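Local coordinates for protein CD1-2 antigen (Gallus gallus, PDB 3DBX) that probably presents lipid antigens to T cells, as a chicken member of the MHC class I-like CD1 family of antigen-presenting glycoproteins, at residues W223-R228 against H263-R268; Q204-C209 against R252-V257; V189-V194 against V269-L274. All coordinates share one frame; numbering follows the deposited sequence.

Contact 1 (W223-R228 against H263-R268)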
loop_
_atom_site.group_PDB
_atom_site.type_symbol
_atom_site.label_atom_id
_atom_site.label_comp_id
_atom_site.label_asym_id
_atom_site.label_seq_id
_atom_site.Cartn_x
_atom_site.Cartn_y
_atom_site.Cartn_z
ATOM N N TRP A 223 -21.913 2.411 12.997
ATOM C CA TRP A 223 -22.648 3.399 13.753
ATOM C C TRP A 223 -23.829 2.724 14.344
ATOM O O TRP A 223 -24.416 1.860 13.713
ATOM C CB TRP A 223 -23.076 4.526 12.834
ATOM C CG TRP A 223 -21.912 5.437 12.545
ATOM C CD1 TRP A 223 -21.051 5.379 11.467
ATOM C CD2 TRP A 223 -21.468 6.517 13.362
ATOM N NE1 TRP A 223 -20.101 6.364 11.584
ATOM C CE2 TRP A 223 -20.343 7.082 12.731
ATOM C CE3 TRP A 223 -21.917 7.067 14.576
ATOM C CZ2 TRP A 223 -19.657 8.156 13.274
ATOM C CZ3 TRP A 223 -21.227 8.145 15.108
ATOM C CH2 TRP A 223 -20.113 8.659 14.476
ATOM N N LEU A 224 -24.175 3.101 15.566
ATOM C CA LEU A 224 -25.398 2.606 16.195
ATOM C C LEU A 224 -26.348 3.786 16.415
ATOM O O LEU A 224 -25.911 4.862 16.845
ATOM C CB LEU A 224 -25.096 1.897 17.517
ATOM C CG LEU A 224 -24.088 0.733 17.549
ATOM C CD1 LEU A 224 -23.574 0.568 18.968
ATOM C CD2 LEU A 224 -24.703 -0.533 17.072
ATOM N N ARG A 225 -27.615 3.590 16.047
ATOM C CA ARG A 225 -28.683 4.575 16.267
ATOM C C ARG A 225 -29.624 3.928 17.289
ATOM O O ARG A 225 -30.210 2.869 17.026
ATOM C CB ARG A 225 -29.406 4.907 14.951
ATOM C CG ARG A 225 -30.654 5.763 15.091
ATOM C CD ARG A 225 -31.439 5.881 13.771
ATOM N NE ARG A 225 -30.650 6.469 12.676
ATOM C CZ ARG A 225 -30.410 5.873 11.503
ATOM N NH1 ARG A 225 -30.904 4.664 11.243
ATOM N NH2 ARG A 225 -29.678 6.494 10.578
ATOM N N ASP A 226 -29.700 4.544 18.469
ATOM C CA ASP A 226 -30.293 3.938 19.674
ATOM C C ASP A 226 -29.785 2.545 20.083
ATOM O O ASP A 226 -30.406 1.872 20.893
ATOM C CB ASP A 226 -31.812 4.042 19.617
ATOM C CG ASP A 226 -32.257 5.492 19.607
ATOM O OD1 ASP A 226 -31.563 6.289 20.326
ATOM O OD2 ASP A 226 -33.234 5.851 18.876
ATOM N N GLY A 227 -28.624 2.158 19.561
ATOM C CA GLY A 227 -27.961 0.905 19.931
ATOM C C GLY A 227 -28.127 -0.205 18.905
ATOM O O GLY A 227 -27.586 -1.310 19.076
ATOM N N ARG A 228 -28.893 0.090 17.853
ATOM C CA ARG A 228 -29.041 -0.785 16.691
ATOM C C ARG A 228 -28.162 -0.306 15.527
ATOM O O ARG A 228 -28.083 0.890 15.265
ATOM C CB ARG A 228 -30.511 -0.823 16.255
ATOM N N HIS A 263 -32.611 10.705 18.481
ATOM C CA HIS A 263 -31.865 9.462 18.506
ATOM C C HIS A 263 -30.540 9.699 19.222
ATOM O O HIS A 263 -29.987 10.801 19.179
ATOM C CB HIS A 263 -31.592 8.954 17.078
ATOM C CG HIS A 263 -32.831 8.687 16.275
ATOM N ND1 HIS A 263 -33.053 9.250 15.035
ATOM C CD2 HIS A 263 -33.919 7.922 16.540
ATOM C CE1 HIS A 263 -34.224 8.848 14.573
ATOM N NE2 HIS A 263 -34.770 8.042 15.468
ATOM N N GLY A 264 -30.046 8.677 19.908
ATOM C CA GLY A 264 -28.713 8.725 20.475
ATOM C C GLY A 264 -27.809 7.979 19.515
ATOM O O GLY A 264 -28.206 6.943 18.986
ATOM N N TYR A 265 -26.608 8.507 19.279
ATOM C CA TYR A 265 -25.634 7.875 18.395
ATOM C C TYR A 265 -24.324 7.432 19.115
ATOM O O TYR A 265 -23.917 8.012 20.132
ATOM C CB TYR A 265 -25.326 8.789 17.182
ATOM C CG TYR A 265 -26.544 8.985 16.283
ATOM C CD1 TYR A 265 -27.405 10.064 16.460
ATOM C CD2 TYR A 265 -26.833 8.079 15.271
ATOM C CE1 TYR A 265 -28.512 10.237 15.640
ATOM C CE2 TYR A 265 -27.928 8.244 14.459
ATOM C CZ TYR A 265 -28.753 9.318 14.634
ATOM O OH TYR A 265 -29.843 9.447 13.818
ATOM N N ALA A 266 -23.708 6.373 18.582
ATOM C CA ALA A 266 -22.409 5.881 19.031
ATOM C C ALA A 266 -21.719 5.150 17.890
ATOM O O ALA A 266 -22.401 4.498 17.079
ATOM C CB ALA A 266 -22.569 4.919 20.211
ATOM N N CYS A 267 -20.381 5.282 17.849
ATOM C CA CYS A 267 -19.484 4.525 16.976
ATOM C C CYS A 267 -19.040 3.237 17.695
ATOM O O CYS A 267 -18.609 3.316 18.835
ATOM C CB CYS A 267 -18.242 5.405 16.709
ATOM S SG CYS A 267 -17.157 4.692 15.523
ATOM N N ARG A 268 -19.166 2.077 17.047
ATOM C CA ARG A 268 -18.681 0.828 17.591
ATOM C C ARG A 268 -17.565 0.270 16.693
ATOM O O ARG A 268 -17.688 0.257 15.452
ATOM C CB ARG A 268 -19.828 -0.186 17.765
ATOM C CG ARG A 268 -19.357 -1.528 18.399
ATOM C CD ARG A 268 -20.449 -2.338 19.033
ATOM N NE ARG A 268 -21.313 -2.989 18.048
ATOM C CZ ARG A 268 -22.565 -3.375 18.274
ATOM N NH1 ARG A 268 -23.142 -3.224 19.464
ATOM N NH2 ARG A 268 -23.251 -3.922 17.292
#
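The hydroxyl OH of Y265 is gripped by two residues: R225 NE gives it a hydrogen bond of 3.3 Å, and D261 OD2, from just before segment 263-268, holds it more strongly. The OH lies in the guanidinium plane of R225, whose plane stands at 90° to the tyrosine ring. R225 reaches there with CG anti to the backbone N (chi1 172°) and a bend at chi3, running alongside the tyrosine so that CB and CG rest near its CE2. Its CD also sits over the centre of the H263 ring, 4.0 Å from the centroid, a CH-pi contact. D226 carries CG beside its own backbone N, and G264 N gives D226 OD1 an almost straight bond of 2.9 Å, approaching from above the carboxylate plane; OD2 lies at the edge of the H263 ring. The backbones run antiparallel: L224 N bonds to A266 O at 2.7 Å, nearly along the C=O axis, A266 N returns to L224 O, and D226 N reaches G264 O. On the side of L224 and A266, L224 CD2 lies over one face of the R268 guanidinium, 3.7 Å from R268 NH2. On the other, C267 CB lies over one face of the W223 ring, toward its rim, and C267 SG is 4.9 Å from the centroid of its six-membered ring. The type I' turn R225–R228 reverses the chain beside this pairing. A tryptophan packed on the intersheet disulfide, here C267–C209, is the core signature of the immunoglobulin fold.

Contact 2 (Q204-C209 against R252-V257)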
loop_
_atom_site.group_PDB
_atom_site.type_symbol
_atom_site.label_atom_id
_atom_site.label_comp_id
_atom_site.label_asym_id
_atom_site.label_seq_id
_atom_site.Cartn_x
_atom_site.Cartn_y
_atom_site.Cartn_z
ATOM N N GLN A 204 -27.978 19.226 7.820
ATOM C CA GLN A 204 -27.602 18.015 8.514
ATOM C C GLN A 204 -26.315 18.207 9.307
ATOM O O GLN A 204 -25.604 19.192 9.124
ATOM C CB GLN A 204 -27.449 16.867 7.527
ATOM C CG GLN A 204 -28.741 16.139 7.218
ATOM C CD GLN A 204 -28.530 15.097 6.149
ATOM O OE1 GLN A 204 -27.864 15.360 5.145
ATOM N NE2 GLN A 204 -29.077 13.901 6.360
ATOM N N LEU A 205 -26.048 17.268 10.202
ATOM C CA LEU A 205 -24.837 17.242 10.992
ATOM C C LEU A 205 -24.025 16.094 10.464
ATOM O O LEU A 205 -24.591 15.086 10.060
ATOM C CB LEU A 205 -25.176 16.911 12.449
ATOM C CG LEU A 205 -25.552 17.963 13.476
ATOM C CD1 LEU A 205 -26.228 17.270 14.589
ATOM C CD2 LEU A 205 -24.265 18.527 13.994
ATOM N N LEU A 206 -22.706 16.234 10.464
ATOM C CA LEU A 206 -21.846 15.120 10.131
ATOM C C LEU A 206 -21.261 14.569 11.425
ATOM O O LEU A 206 -20.540 15.278 12.125
ATOM C CB LEU A 206 -20.742 15.546 9.170
ATOM C CG LEU A 206 -19.812 14.434 8.645
ATOM C CD1 LEU A 206 -20.616 13.573 7.686
ATOM C CD2 LEU A 206 -18.612 15.041 7.907
ATOM N N LEU A 207 -21.595 13.323 11.772
ATOM C CA LEU A 207 -20.935 12.709 12.914
ATOM C C LEU A 207 -19.716 11.990 12.384
ATOM O O LEU A 207 -19.822 11.322 11.365
ATOM C CB LEU A 207 -21.847 11.723 13.647
ATOM C CG LEU A 207 -23.210 12.300 14.053
ATOM C CD1 LEU A 207 -23.985 11.263 14.822
ATOM C CD2 LEU A 207 -23.064 13.584 14.863
ATOM N N VAL A 208 -18.577 12.134 13.075
ATOM C CA VAL A 208 -17.291 11.565 12.640
ATOM C C VAL A 208 -16.776 10.668 13.733
ATOM O O VAL A 208 -16.757 11.069 14.889
ATOM C CB VAL A 208 -16.215 12.658 12.389
ATOM C CG1 VAL A 208 -14.892 12.055 11.943
ATOM C CG2 VAL A 208 -16.688 13.692 11.336
ATOM N N CYS A 209 -16.399 9.441 13.379
ATOM C CA CYS A 209 -15.706 8.566 14.314
ATOM C C CYS A 209 -14.282 8.390 13.738
ATOM O O CYS A 209 -14.141 7.852 12.648
ATOM C CB CYS A 209 -16.404 7.232 14.307
ATOM S SG CYS A 209 -15.688 6.023 15.425
ATOM N N ARG A 252 -11.521 6.804 9.254
ATOM C CA ARG A 252 -12.571 7.731 9.663
ATOM C C ARG A 252 -13.891 7.165 9.113
ATOM O O ARG A 252 -13.952 6.824 7.918
ATOM C CB ARG A 252 -12.290 9.063 8.970
ATOM C CG ARG A 252 -12.224 10.328 9.833
ATOM C CD ARG A 252 -11.764 11.534 8.911
ATOM N NE ARG A 252 -12.681 12.688 8.956
ATOM C CZ ARG A 252 -13.683 12.917 8.096
ATOM N NH1 ARG A 252 -13.941 12.067 7.101
ATOM N NH2 ARG A 252 -14.430 14.007 8.231
ATOM N N SER A 253 -14.929 7.055 9.952
ATOM C CA SER A 253 -16.270 6.704 9.466
ATOM C C SER A 253 -17.189 7.887 9.733
ATOM O O SER A 253 -16.994 8.565 10.721
ATOM C CB SER A 253 -16.813 5.462 10.172
ATOM O OG SER A 253 -18.105 5.148 9.634
ATOM N N THR A 254 -18.151 8.167 8.846
ATOM C CA THR A 254 -19.026 9.312 9.077
ATOM C C THR A 254 -20.460 8.956 8.807
ATOM O O THR A 254 -20.737 8.090 7.944
ATOM C CB THR A 254 -18.671 10.567 8.204
ATOM O OG1 THR A 254 -18.950 10.316 6.830
ATOM C CG2 THR A 254 -17.207 11.018 8.366
ATOM N N LEU A 255 -21.365 9.637 9.520
ATOM C CA LEU A 255 -22.805 9.443 9.378
ATOM C C LEU A 255 -23.480 10.807 9.321
ATOM O O LEU A 255 -23.329 11.605 10.254
ATOM C CB LEU A 255 -23.371 8.657 10.562
ATOM C CG LEU A 255 -24.877 8.322 10.546
ATOM C CD1 LEU A 255 -25.207 7.406 9.381
ATOM C CD2 LEU A 255 -25.347 7.717 11.860
ATOM N N LEU A 256 -24.219 11.082 8.249
ATOM C CA LEU A 256 -25.092 12.266 8.240
ATOM C C LEU A 256 -26.365 12.058 9.067
ATOM O O LEU A 256 -27.048 11.049 8.920
ATOM C CB LEU A 256 -25.441 12.697 6.820
ATOM C CG LEU A 256 -24.245 13.221 6.016
ATOM C CD1 LEU A 256 -24.427 12.958 4.512
ATOM C CD2 LEU A 256 -24.064 14.712 6.255
ATOM N N VAL A 257 -26.660 13.007 9.957
ATOM C CA VAL A 257 -27.870 12.959 10.764
ATOM C C VAL A 257 -28.572 14.322 10.741
ATOM O O VAL A 257 -27.955 15.337 10.423
ATOM C CB VAL A 257 -27.560 12.522 12.217
ATOM C CG1 VAL A 257 -26.865 11.150 12.238
ATOM C CG2 VAL A 257 -26.678 13.565 12.933
#
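Two central strands of one sheet of the immunoglobulin C1-set sandwich pair here, 204-209 antiparallel to 252-257. Six backbone hydrogen bonds join them in the hydrogen-bonded pairs L205–V257, L207–L255 and C209–S253; L205 N to V257 O is the shortest, at 2.7 Å. Most donors approach in the carbonyl plane or along the C=O axis, but L207 N stands 28° above the plane of L255 C=O. On the face of L205, L207 and V257, V257 CG2 wedges between two leucines, 3.7 Å from L205 CB and 3.9 Å from L207 CG. It gets there from the crowded position between its backbone N and carbonyl carbon. L207 on this face packs on W223 of the opposite sheet and on W283. On the other face L206, with CG anti to the backbone N (chi1 -175°), swings CD1 across to T254 CB at 3.6 Å and to L256 CD2 at 3.9 Å. V208 lies alongside T254, and its CG1 comes over one face of the R252 guanidinium, 3.8 Å from R252 NE. R252 also packs on an apolar side chain of the other protein chain. Between mostly aliphatic faces, the alternate backbone groups turn outward to strands 192-200 and 236-243, so both strands are bonded on each side.

Contact 3 (V189-V194 against V269-L274)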
loop_
_atom_site.group_PDB
_atom_site.type_symbol
_atom_site.label_atom_id
_atom_site.label_comp_id
_atom_site.label_asym_id
_atom_site.label_seq_id
_atom_site.Cartn_x
_atom_site.Cartn_y
_atom_site.Cartn_z
ATOM N N VAL A 189 -1.979 -4.149 18.458
ATOM C CA VAL A 189 -2.107 -2.852 19.121
ATOM C C VAL A 189 -3.566 -2.407 18.966
ATOM O O VAL A 189 -4.028 -2.245 17.839
ATOM C CB VAL A 189 -1.244 -1.773 18.418
ATOM C CG1 VAL A 189 -1.433 -0.497 19.120
ATOM C CG2 VAL A 189 0.257 -2.170 18.444
ATOM N N PRO A 190 -4.334 -2.331 20.078
ATOM C CA PRO A 190 -5.760 -1.951 19.937
ATOM C C PRO A 190 -5.996 -0.502 19.475
ATOM O O PRO A 190 -5.154 0.376 19.759
ATOM C CB PRO A 190 -6.351 -2.214 21.331
ATOM C CG PRO A 190 -5.395 -3.197 21.971
ATOM C CD PRO A 190 -4.012 -2.745 21.439
ATOM N N PRO A 191 -7.144 -0.248 18.795
ATOM C CA PRO A 191 -7.466 1.073 18.314
ATOM C C PRO A 191 -7.901 1.967 19.445
ATOM O O PRO A 191 -8.299 1.457 20.510
ATOM C CB PRO A 191 -8.657 0.804 17.356
ATOM C CG PRO A 191 -9.340 -0.352 17.971
ATOM C CD PRO A 191 -8.202 -1.227 18.436
ATOM N N MET A 192 -7.818 3.282 19.235
ATOM C CA MET A 192 -8.494 4.223 20.125
ATOM C C MET A 192 -9.405 5.011 19.216
ATOM O O MET A 192 -9.118 5.094 18.044
ATOM C CB MET A 192 -7.544 5.135 20.905
ATOM C CG MET A 192 -6.596 5.986 20.148
ATOM S SD MET A 192 -5.976 7.377 21.195
ATOM C CE MET A 192 -7.415 8.467 21.163
ATOM N N ALA A 193 -10.517 5.542 19.728
ATOM C CA ALA A 193 -11.485 6.223 18.844
ATOM C C ALA A 193 -12.056 7.482 19.494
ATOM O O ALA A 193 -12.121 7.605 20.718
ATOM C CB ALA A 193 -12.603 5.277 18.405
ATOM N N VAL A 194 -12.413 8.439 18.654
ATOM C CA VAL A 194 -12.981 9.697 19.116
ATOM C C VAL A 194 -14.177 9.981 18.218
ATOM O O VAL A 194 -14.148 9.643 17.022
ATOM C CB VAL A 194 -11.953 10.877 19.128
ATOM C CG1 VAL A 194 -10.827 10.655 20.180
ATOM C CG2 VAL A 194 -11.344 11.178 17.734
ATOM N N VAL A 269 -16.472 -0.147 17.329
ATOM C CA VAL A 269 -15.259 -0.610 16.629
ATOM C C VAL A 269 -14.976 -2.039 17.028
ATOM O O VAL A 269 -14.852 -2.366 18.218
ATOM C CB VAL A 269 -14.016 0.255 16.940
ATOM C CG1 VAL A 269 -12.895 -0.091 16.005
ATOM C CG2 VAL A 269 -14.314 1.738 16.787
ATOM N N GLN A 270 -14.895 -2.900 16.029
ATOM C CA GLN A 270 -14.595 -4.309 16.248
ATOM C C GLN A 270 -13.187 -4.492 15.641
ATOM O O GLN A 270 -12.899 -4.018 14.530
ATOM C CB GLN A 270 -15.676 -5.158 15.564
ATOM C CG GLN A 270 -15.380 -6.689 15.412
ATOM C CD GLN A 270 -16.439 -7.419 14.557
ATOM O OE1 GLN A 270 -17.048 -6.828 13.640
ATOM N NE2 GLN A 270 -16.688 -8.687 14.878
ATOM N N HIS A 271 -12.281 -5.073 16.426
ATOM C CA HIS A 271 -10.899 -5.300 16.020
ATOM C C HIS A 271 -10.423 -6.537 16.746
ATOM O O HIS A 271 -10.783 -6.757 17.895
ATOM C CB HIS A 271 -10.020 -4.089 16.367
ATOM C CG HIS A 271 -8.631 -4.183 15.780
ATOM N ND1 HIS A 271 -7.543 -4.601 16.509
ATOM C CD2 HIS A 271 -8.180 -3.971 14.522
ATOM C CE1 HIS A 271 -6.470 -4.608 15.732
ATOM N NE2 HIS A 271 -6.828 -4.212 14.522
ATOM N N CYS A 272 -9.647 -7.377 16.071
ATOM C CA CYS A 272 -9.254 -8.655 16.651
ATOM C C CYS A 272 -8.411 -8.499 17.943
ATOM O O CYS A 272 -8.444 -9.370 18.798
ATOM C CB CYS A 272 -8.530 -9.522 15.612
ATOM S SG CYS A 272 -6.911 -8.881 15.117
ATOM N N SER A 273 -7.699 -7.375 18.096
ATOM C CA SER A 273 -6.899 -7.145 19.316
ATOM C C SER A 273 -7.752 -6.903 20.571
ATOM O O SER A 273 -7.264 -6.957 21.704
ATOM C CB SER A 273 -5.994 -5.954 19.095
ATOM O OG SER A 273 -6.782 -4.759 19.074
ATOM N N LEU A 274 -9.042 -6.649 20.354
ATOM C CA LEU A 274 -9.970 -6.351 21.431
ATOM C C LEU A 274 -10.673 -7.586 21.954
ATOM O O LEU A 274 -11.302 -7.547 23.014
ATOM C CB LEU A 274 -10.988 -5.297 20.952
ATOM C CG LEU A 274 -10.467 -3.928 20.505
ATOM C CD1 LEU A 274 -11.552 -3.152 19.720
ATOM C CD2 LEU A 274 -10.069 -3.137 21.696
#
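From CB, P191 points toward segment 269-274, between the two sheets of the immunoglobulin domain, where the chain entering strand 192-200 passes the end of strand 265-270; its touches begin at CG. This atom meets two branches: L274 CD1 at 4.0 Å, which comes at it tip to tip, and V269 CG1 at 4.1 Å, sliding past in the opposite sense. V269 places that methyl by holding CG1 anti to its backbone N (chi1 -169°). The ring closes through CD, which lies 3.9 Å from H271 ND1 and just as near S273 OG, so one proline carbon faces the polar pair of the turn. L279 of strand 279-282 and F214 also pack on P191, one from each sheet. Just before it, P190 sets CB against L274 CD2 at 3.8 Å, while further on A193 CB approaches V269 CG2 more loosely. The contact is thus packing of two prolines and A193 on V269, H271 and the S273 and L274 side chains of the 3-10 turn. H271 is fixed at both ring nitrogens, NE2 by P216 O and ND1 by S273. The hydroxyl S273 OG, in the crowded position between its backbone N and carbonyl carbon, hydrogen-bonds H271 ND1 at 2.7 Å and rests 3.1 Å from P190 CA.

Overall arrangement
All three contacts lie in the immunoglobulin-like domain. Contacts 1 and 2, with centres about 12 Å apart, belong to opposite sheets of the sandwich and are joined by the C209–C267 disulfide and by W223 beside S253. Their segments alternate along the chain: 204-209, 223-228, 252-257, 263-268. Contact 3 brackets both, packing 189-194 against 269-274; its centre is about 17 Å from that of contact 1 and 19 Å from that of contact 2. It shares strand 265-270 with contact 1, and its strand 192-200 neighbours 204-214, so it spans both sheets at the end of the sandwich where the chain enters the domain. Strand pairing within each sheet, the disulfide and this end packing together build the C1-set sandwich, apart from the MHC-I-like domain.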